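Local coordinates for hemolysin activator protein CdiB (Acinetobacter baumannii ACICU, PDB 6WIL) that probably secretes the partner toxin of contact-dependent growth inhibition across the outer membrane, as a two-partner-secretion (TpsB) transporter of the Omp85 superfamily, at residues Leu421-Pro426 with Ala434-Asn439; Asp261-Ser266 with Gly465-Leu470. All coordinates share one frame; numbering follows the deposited sequence.

How the contacts relate
Both contacts belong to the 16-stranded transporter barrel but serve different parts of it. Contact 1 lies in its wall, pairing strands 414-429 and 432-444, which are neighbours in the chain. Contact 2 joins chain parts 199 residues apart, between the turn linking strands 251-261 and 266-279 and the long loop that follows strand 432-444. The second strand of contact 1 therefore leads, through that loop, to segment 465-470 of contact 2. The two do not touch: their centres are 28 Å apart and their nearest atoms about 13 Å. A bound C8E detergent molecule lies about 10 Å from the side chain of Leu421 in contact 1.

Contact 1 of 2, residues Leu421-Pro426 with Ala434-Asn439; sequences LRYTTP and AQYRLN
Tyr423, Tyr436 and Leu438 carry one face of an antiparallel ladder between neighbouring strands of the barrel wall. The two tyrosine side chains cross at about a right angle and meet at their ring edges, CD2 of Tyr423 lying 4.0 Å from CE2 of Tyr436, each atom near the plane of the other ring. With CG anti to the backbone N in both (chi1 -180° and 168°), the rings start out from the sheet on the same side. The phenol of Tyr436 is held beyond the hairpin, its OH bonded to Gln482 of strand 476-487. Leu438 continues this face, its CD2 packing 3.9 Å from CD2 of Leu421. Beneath the side chains, Tyr423 and Leu438 form a hydrogen-bonded pair, N of Tyr423 to O of Leu438 and N of Leu438 to O of Tyr423 both 2.9 Å. Thr425 and Tyr436 form the next such pair, with the straighter bond of 2.8 Å from Tyr436 N to Thr425 O.

The other face is mostly polar. Arg422 and Arg437 run side by side, their NH1 atoms 3.6 Å apart, two like charges probably offset by salt bridges from Arg422 to Asp27 of helix 8-27 and Asp377 of the adjoining strand. ND2 of Asn439 sits over the centre of the Arg437 guanidinium, and OG1 of Thr424 approaches CD of Arg437 to 3.1 Å. The aromatic and aliphatic side thus suits the membrane, whereas the arginine side, bridged to Asp27, probably turns to the barrel interior, where the N-terminal helix of TpsB transporters lies.

Contact 2 of 2, residues Asp261-Ser266 with Gly465-Leu470; sequences DDFHES and GFDGEL
Phe263 packs against Asp467 and Glu469 where a tight barrel turn with a G1 beta bulge meets the loop that carries the VRGF motif of the Omp85 superfamily, to which Gly465 and Phe466 belong. The packing is van der Waals: CD1 of Phe263 rests 3.3 Å from CB of Glu469, and CZ of Phe263 lies 3.5 Å from CB of Asp467, so the ring touches the methylenes of two acidic residues. His264 adds a looser touch, its NE2 3.6 Å from the carbonyl O of Glu469. No hydrogen bond crosses the contact.

Hydrogen bonds instead shape each side by an Asx turn. Asp261 OD1 takes the N-H of Phe263 at 3.0 Å, from above the carboxylate plane. Asp467 OD1 takes the N-H of Glu469 at 2.7 Å on its anti side but tilted 26° out of the carboxylate plane, with CG set between the backbone N and carbonyl carbon (chi1 47°).

Charge enters through the acids. Asp467 OD2 and Glu469 OE2 are 3.1 Å apart, two acceptors that would repel if both are charged; the salt bridge from Lys547 NZ to Glu469 OE2 probably offsets this. That same OE2 lies in the plane of the Phe263 ring, at its edge, 3.9 Å from CE1 of Phe263.

Contact 1 of 2, residues Leu421-Pro426 with Ala434-Asn439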
loop_
_atom_site.group_PDB
_atom_site.type_symbol
_atom_site.label_atom_id
_atom_site.label_comp_id
_atom_site.label_asym_id
_atom_site.label_seq_id
_atom_site.Cartn_x
_atom_site.Cartn_y
_atom_site.Cartn_z
ATOM N N LEU A 421 -2.953 -4.976 8.654
ATOM C CA LEU A 421 -3.696 -5.870 7.779
ATOM C C LEU A 421 -5.007 -5.205 7.406
ATOM O O LEU A 421 -5.702 -4.670 8.274
ATOM C CB LEU A 421 -3.949 -7.219 8.456
ATOM C CG LEU A 421 -4.333 -8.364 7.523
ATOM C CD1 LEU A 421 -3.746 -9.665 8.037
ATOM C CD2 LEU A 421 -5.843 -8.472 7.394
ATOM N N ARG A 422 -5.336 -5.233 6.117
ATOM C CA ARG A 422 -6.604 -4.709 5.638
ATOM C C ARG A 422 -7.205 -5.687 4.642
ATOM O O ARG A 422 -6.482 -6.317 3.864
ATOM C CB ARG A 422 -6.439 -3.327 4.994
ATOM C CG ARG A 422 -5.977 -2.247 5.961
ATOM C CD ARG A 422 -6.059 -0.874 5.323
ATOM N NE ARG A 422 -5.282 -0.804 4.089
ATOM C CZ ARG A 422 -5.294 0.230 3.254
ATOM N NH1 ARG A 422 -6.047 1.289 3.517
ATOM N NH2 ARG A 422 -4.553 0.203 2.154
ATOM N N TYR A 423 -8.530 -5.813 4.676
ATOM C CA TYR A 423 -9.244 -6.705 3.771
ATOM C C TYR A 423 -10.537 -6.042 3.322
ATOM O O TYR A 423 -11.271 -5.481 4.142
ATOM C CB TYR A 423 -9.541 -8.050 4.441
ATOM C CG TYR A 423 -10.278 -9.031 3.559
ATOM C CD1 TYR A 423 -9.621 -9.710 2.541
ATOM C CD2 TYR A 423 -11.629 -9.290 3.751
ATOM C CE1 TYR A 423 -10.289 -10.610 1.737
ATOM C CE2 TYR A 423 -12.306 -10.190 2.949
ATOM C CZ TYR A 423 -11.631 -10.847 1.945
ATOM O OH TYR A 423 -12.294 -11.746 1.142
ATOM N N THR A 424 -10.811 -6.116 2.021
ATOM C CA THR A 424 -12.000 -5.535 1.417
ATOM C C THR A 424 -12.580 -6.526 0.422
ATOM O O THR A 424 -11.838 -7.145 -0.345
ATOM C CB THR A 424 -11.675 -4.208 0.707
ATOM O OG1 THR A 424 -11.532 -3.166 1.675
ATOM C CG2 THR A 424 -12.765 -3.825 -0.280
ATOM N N THR A 425 -13.900 -6.684 0.441
ATOM C CA THR A 425 -14.571 -7.478 -0.575
ATOM C C THR A 425 -16.000 -6.990 -0.724
ATOM O O THR A 425 -16.606 -6.533 0.255
ATOM C CB THR A 425 -14.565 -8.979 -0.240
ATOM O OG1 THR A 425 -15.154 -9.711 -1.323
ATOM C CG2 THR A 425 -15.349 -9.253 1.031
ATOM N N PRO A 426 -16.551 -7.035 -1.931
ATOM C CA PRO A 426 -17.994 -6.861 -2.094
ATOM C C PRO A 426 -18.727 -8.168 -1.833
ATOM O O PRO A 426 -18.155 -9.257 -1.887
ATOM C CB PRO A 426 -18.132 -6.434 -3.558
ATOM C CG PRO A 426 -16.976 -7.090 -4.232
ATOM C CD PRO A 426 -15.850 -7.082 -3.226
ATOM N N ALA A 434 -23.123 -4.813 -1.434
ATOM C CA ALA A 434 -22.557 -4.388 -0.162
ATOM C C ALA A 434 -21.046 -4.553 -0.208
ATOM O O ALA A 434 -20.495 -5.186 -1.110
ATOM C CB ALA A 434 -23.153 -5.179 1.008
ATOM N N GLN A 435 -20.377 -3.978 0.788
ATOM C CA GLN A 435 -18.932 -4.075 0.923
ATOM C C GLN A 435 -18.585 -4.373 2.374
ATOM O O GLN A 435 -19.204 -3.828 3.291
ATOM C CB GLN A 435 -18.238 -2.779 0.475
ATOM C CG GLN A 435 -16.804 -2.966 0.003
ATOM C CD GLN A 435 -16.704 -3.114 -1.503
ATOM O OE1 GLN A 435 -17.664 -2.853 -2.228
ATOM N NE2 GLN A 435 -15.537 -3.527 -1.983
ATOM N N TYR A 436 -17.605 -5.247 2.579
ATOM C CA TYR A 436 -17.105 -5.562 3.910
ATOM C C TYR A 436 -15.664 -5.095 4.030
ATOM O O TYR A 436 -14.857 -5.301 3.119
ATOM C CB TYR A 436 -17.193 -7.062 4.209
ATOM C CG TYR A 436 -16.431 -7.475 5.449
ATOM C CD1 TYR A 436 -16.977 -7.308 6.713
ATOM C CD2 TYR A 436 -15.160 -8.027 5.352
ATOM C CE1 TYR A 436 -16.279 -7.683 7.846
ATOM C CE2 TYR A 436 -14.456 -8.404 6.476
ATOM C CZ TYR A 436 -15.020 -8.231 7.720
ATOM O OH TYR A 436 -14.319 -8.607 8.841
ATOM N N ARG A 437 -15.341 -4.479 5.165
ATOM C CA ARG A 437 -14.028 -3.886 5.372
ATOM C C ARG A 437 -13.500 -4.248 6.751
ATOM O O ARG A 437 -14.197 -4.058 7.752
ATOM C CB ARG A 437 -14.089 -2.364 5.225
ATOM C CG ARG A 437 -12.772 -1.676 5.490
ATOM C CD ARG A 437 -11.991 -1.501 4.210
ATOM N NE ARG A 437 -10.722 -0.820 4.434
ATOM C CZ ARG A 437 -10.607 0.485 4.653
ATOM N NH1 ARG A 437 -9.412 1.021 4.848
ATOM N NH2 ARG A 437 -11.687 1.254 4.694
ATOM N N LEU A 438 -12.265 -4.749 6.801
ATOM C CA LEU A 438 -11.584 -5.040 8.055
ATOM C C LEU A 438 -10.230 -4.349 8.072
ATOM O O LEU A 438 -9.431 -4.521 7.146
ATOM C CB LEU A 438 -11.404 -6.550 8.263
ATOM C CG LEU A 438 -10.615 -6.988 9.504
ATOM C CD1 LEU A 438 -11.298 -8.163 10.188
ATOM C CD2 LEU A 438 -9.177 -7.353 9.149
ATOM N N ASN A 439 -9.978 -3.574 9.126
ATOM C CA ASN A 439 -8.692 -2.932 9.367
ATOM C C ASN A 439 -8.105 -3.476 10.661
ATOM O O ASN A 439 -8.774 -3.472 11.698
ATOM C CB ASN A 439 -8.836 -1.412 9.462
ATOM C CG ASN A 439 -9.394 -0.800 8.201
ATOM O OD1 ASN A 439 -9.088 -1.244 7.095
ATOM N ND2 ASN A 439 -10.225 0.226 8.358
#

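Contact 2 of 2, residues Asp261-Ser266 with Gly465-Leu470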
loop_
_atom_site.group_PDB
_atom_site.type_symbol
_atom_site.label_atom_id
_atom_site.label_comp_id
_atom_site.label_asym_id
_atom_site.label_seq_id
_atom_site.Cartn_x
_atom_site.Cartn_y
_atom_site.Cartn_z
ATOM N N ASP A 261 -9.681 21.283 20.306
ATOM C CA ASP A 261 -10.102 20.139 21.108
ATOM C C ASP A 261 -10.624 20.644 22.450
ATOM O O ASP A 261 -9.849 21.115 23.288
ATOM C CB ASP A 261 -8.943 19.160 21.297
ATOM C CG ASP A 261 -9.389 17.818 21.857
ATOM O OD1 ASP A 261 -10.574 17.682 22.221
ATOM O OD2 ASP A 261 -8.549 16.894 21.923
ATOM N N ASP A 262 -11.941 20.545 22.651
ATOM C CA ASP A 262 -12.544 20.919 23.926
ATOM C C ASP A 262 -12.352 19.857 24.998
ATOM O O ASP A 262 -12.491 20.164 26.187
ATOM C CB ASP A 262 -14.039 21.200 23.751
ATOM C CG ASP A 262 -14.310 22.521 23.057
ATOM O OD1 ASP A 262 -13.432 23.408 23.101
ATOM O OD2 ASP A 262 -15.407 22.678 22.479
ATOM N N PHE A 263 -12.043 18.617 24.606
ATOM C CA PHE A 263 -11.783 17.571 25.590
ATOM C C PHE A 263 -10.567 17.906 26.444
ATOM O O PHE A 263 -10.605 17.769 27.674
ATOM C CB PHE A 263 -11.596 16.225 24.890
ATOM C CG PHE A 263 -12.877 15.619 24.385
ATOM C CD1 PHE A 263 -13.644 14.812 25.207
ATOM C CD2 PHE A 263 -13.322 15.868 23.100
ATOM C CE1 PHE A 263 -14.816 14.244 24.753
ATOM C CE2 PHE A 263 -14.503 15.310 22.642
ATOM C CZ PHE A 263 -15.248 14.499 23.472
ATOM N N HIS A 264 -9.478 18.350 25.811
ATOM C CA HIS A 264 -8.260 18.731 26.515
ATOM C C HIS A 264 -7.993 20.233 26.440
ATOM O O HIS A 264 -6.855 20.667 26.666
ATOM C CB HIS A 264 -7.065 17.946 25.973
ATOM C CG HIS A 264 -7.141 16.475 26.245
ATOM N ND1 HIS A 264 -6.902 15.933 27.491
ATOM C CD2 HIS A 264 -7.431 15.429 25.432
ATOM C CE1 HIS A 264 -7.044 14.621 27.434
ATOM N NE2 HIS A 264 -7.367 14.289 26.197
ATOM N N GLU A 265 -9.030 21.027 26.141
ATOM C CA GLU A 265 -8.962 22.492 26.067
ATOM C C GLU A 265 -7.696 22.962 25.353
ATOM O O GLU A 265 -6.904 23.750 25.877
ATOM C CB GLU A 265 -9.086 23.105 27.466
ATOM C CG GLU A 265 -10.442 22.853 28.117
ATOM C CD GLU A 265 -10.511 23.359 29.549
ATOM O OE1 GLU A 265 -9.447 23.717 30.107
ATOM O OE2 GLU A 265 -11.627 23.407 30.120
ATOM N N SER A 266 -7.518 22.464 24.134
ATOM C CA SER A 266 -6.277 22.601 23.389
ATOM C C SER A 266 -6.533 23.181 22.003
ATOM O O SER A 266 -7.633 23.093 21.450
ATOM C CB SER A 266 -5.564 21.244 23.249
ATOM O OG SER A 266 -4.437 21.343 22.401
ATOM N N GLY A 465 -16.757 4.792 18.202
ATOM C CA GLY A 465 -17.769 4.810 19.234
ATOM C C GLY A 465 -17.308 5.395 20.551
ATOM O O GLY A 465 -18.113 5.500 21.482
ATOM N N PHE A 466 -16.038 5.772 20.662
ATOM C CA PHE A 466 -15.484 6.372 21.868
ATOM C C PHE A 466 -14.950 7.758 21.542
ATOM O O PHE A 466 -14.390 7.978 20.460
ATOM C CB PHE A 466 -14.376 5.493 22.464
ATOM C CG PHE A 466 -14.885 4.253 23.146
ATOM C CD1 PHE A 466 -15.313 4.297 24.464
ATOM C CD2 PHE A 466 -14.937 3.044 22.470
ATOM C CE1 PHE A 466 -15.784 3.160 25.094
ATOM C CE2 PHE A 466 -15.405 1.906 23.094
ATOM C CZ PHE A 466 -15.828 1.963 24.408
ATOM N N ASP A 467 -15.126 8.689 22.489
ATOM C CA ASP A 467 -14.800 10.089 22.229
ATOM C C ASP A 467 -13.295 10.321 22.197
ATOM O O ASP A 467 -12.815 11.246 21.526
ATOM C CB ASP A 467 -15.442 10.989 23.287
ATOM C CG ASP A 467 -15.225 10.485 24.700
ATOM O OD1 ASP A 467 -14.058 10.180 25.069
ATOM O OD2 ASP A 467 -16.228 10.402 25.451
ATOM N N GLY A 468 -12.539 9.502 22.929
ATOM C CA GLY A 468 -11.109 9.683 23.022
ATOM C C GLY A 468 -10.608 10.625 24.090
ATOM O O GLY A 468 -9.412 10.966 24.073
ATOM N N GLU A 469 -11.466 11.064 25.012
ATOM C CA GLU A 469 -10.954 11.859 26.123
ATOM C C GLU A 469 -10.095 11.015 27.046
ATOM O O GLU A 469 -9.145 11.514 27.661
ATOM C CB GLU A 469 -12.094 12.491 26.912
ATOM C CG GLU A 469 -12.906 11.518 27.742
ATOM C CD GLU A 469 -14.070 12.199 28.407
ATOM O OE1 GLU A 469 -13.835 12.906 29.403
ATOM O OE2 GLU A 469 -15.208 12.049 27.905
ATOM N N LEU A 470 -10.422 9.741 27.167
ATOM C CA LEU A 470 -9.634 8.813 27.954
ATOM C C LEU A 470 -9.345 7.618 27.073
ATOM O O LEU A 470 -10.268 7.056 26.477
ATOM C CB LEU A 470 -10.356 8.365 29.236
ATOM C CG LEU A 470 -10.702 9.459 30.243
ATOM C CD1 LEU A 470 -11.621 8.917 31.314
ATOM C CD2 LEU A 470 -9.455 10.082 30.869
#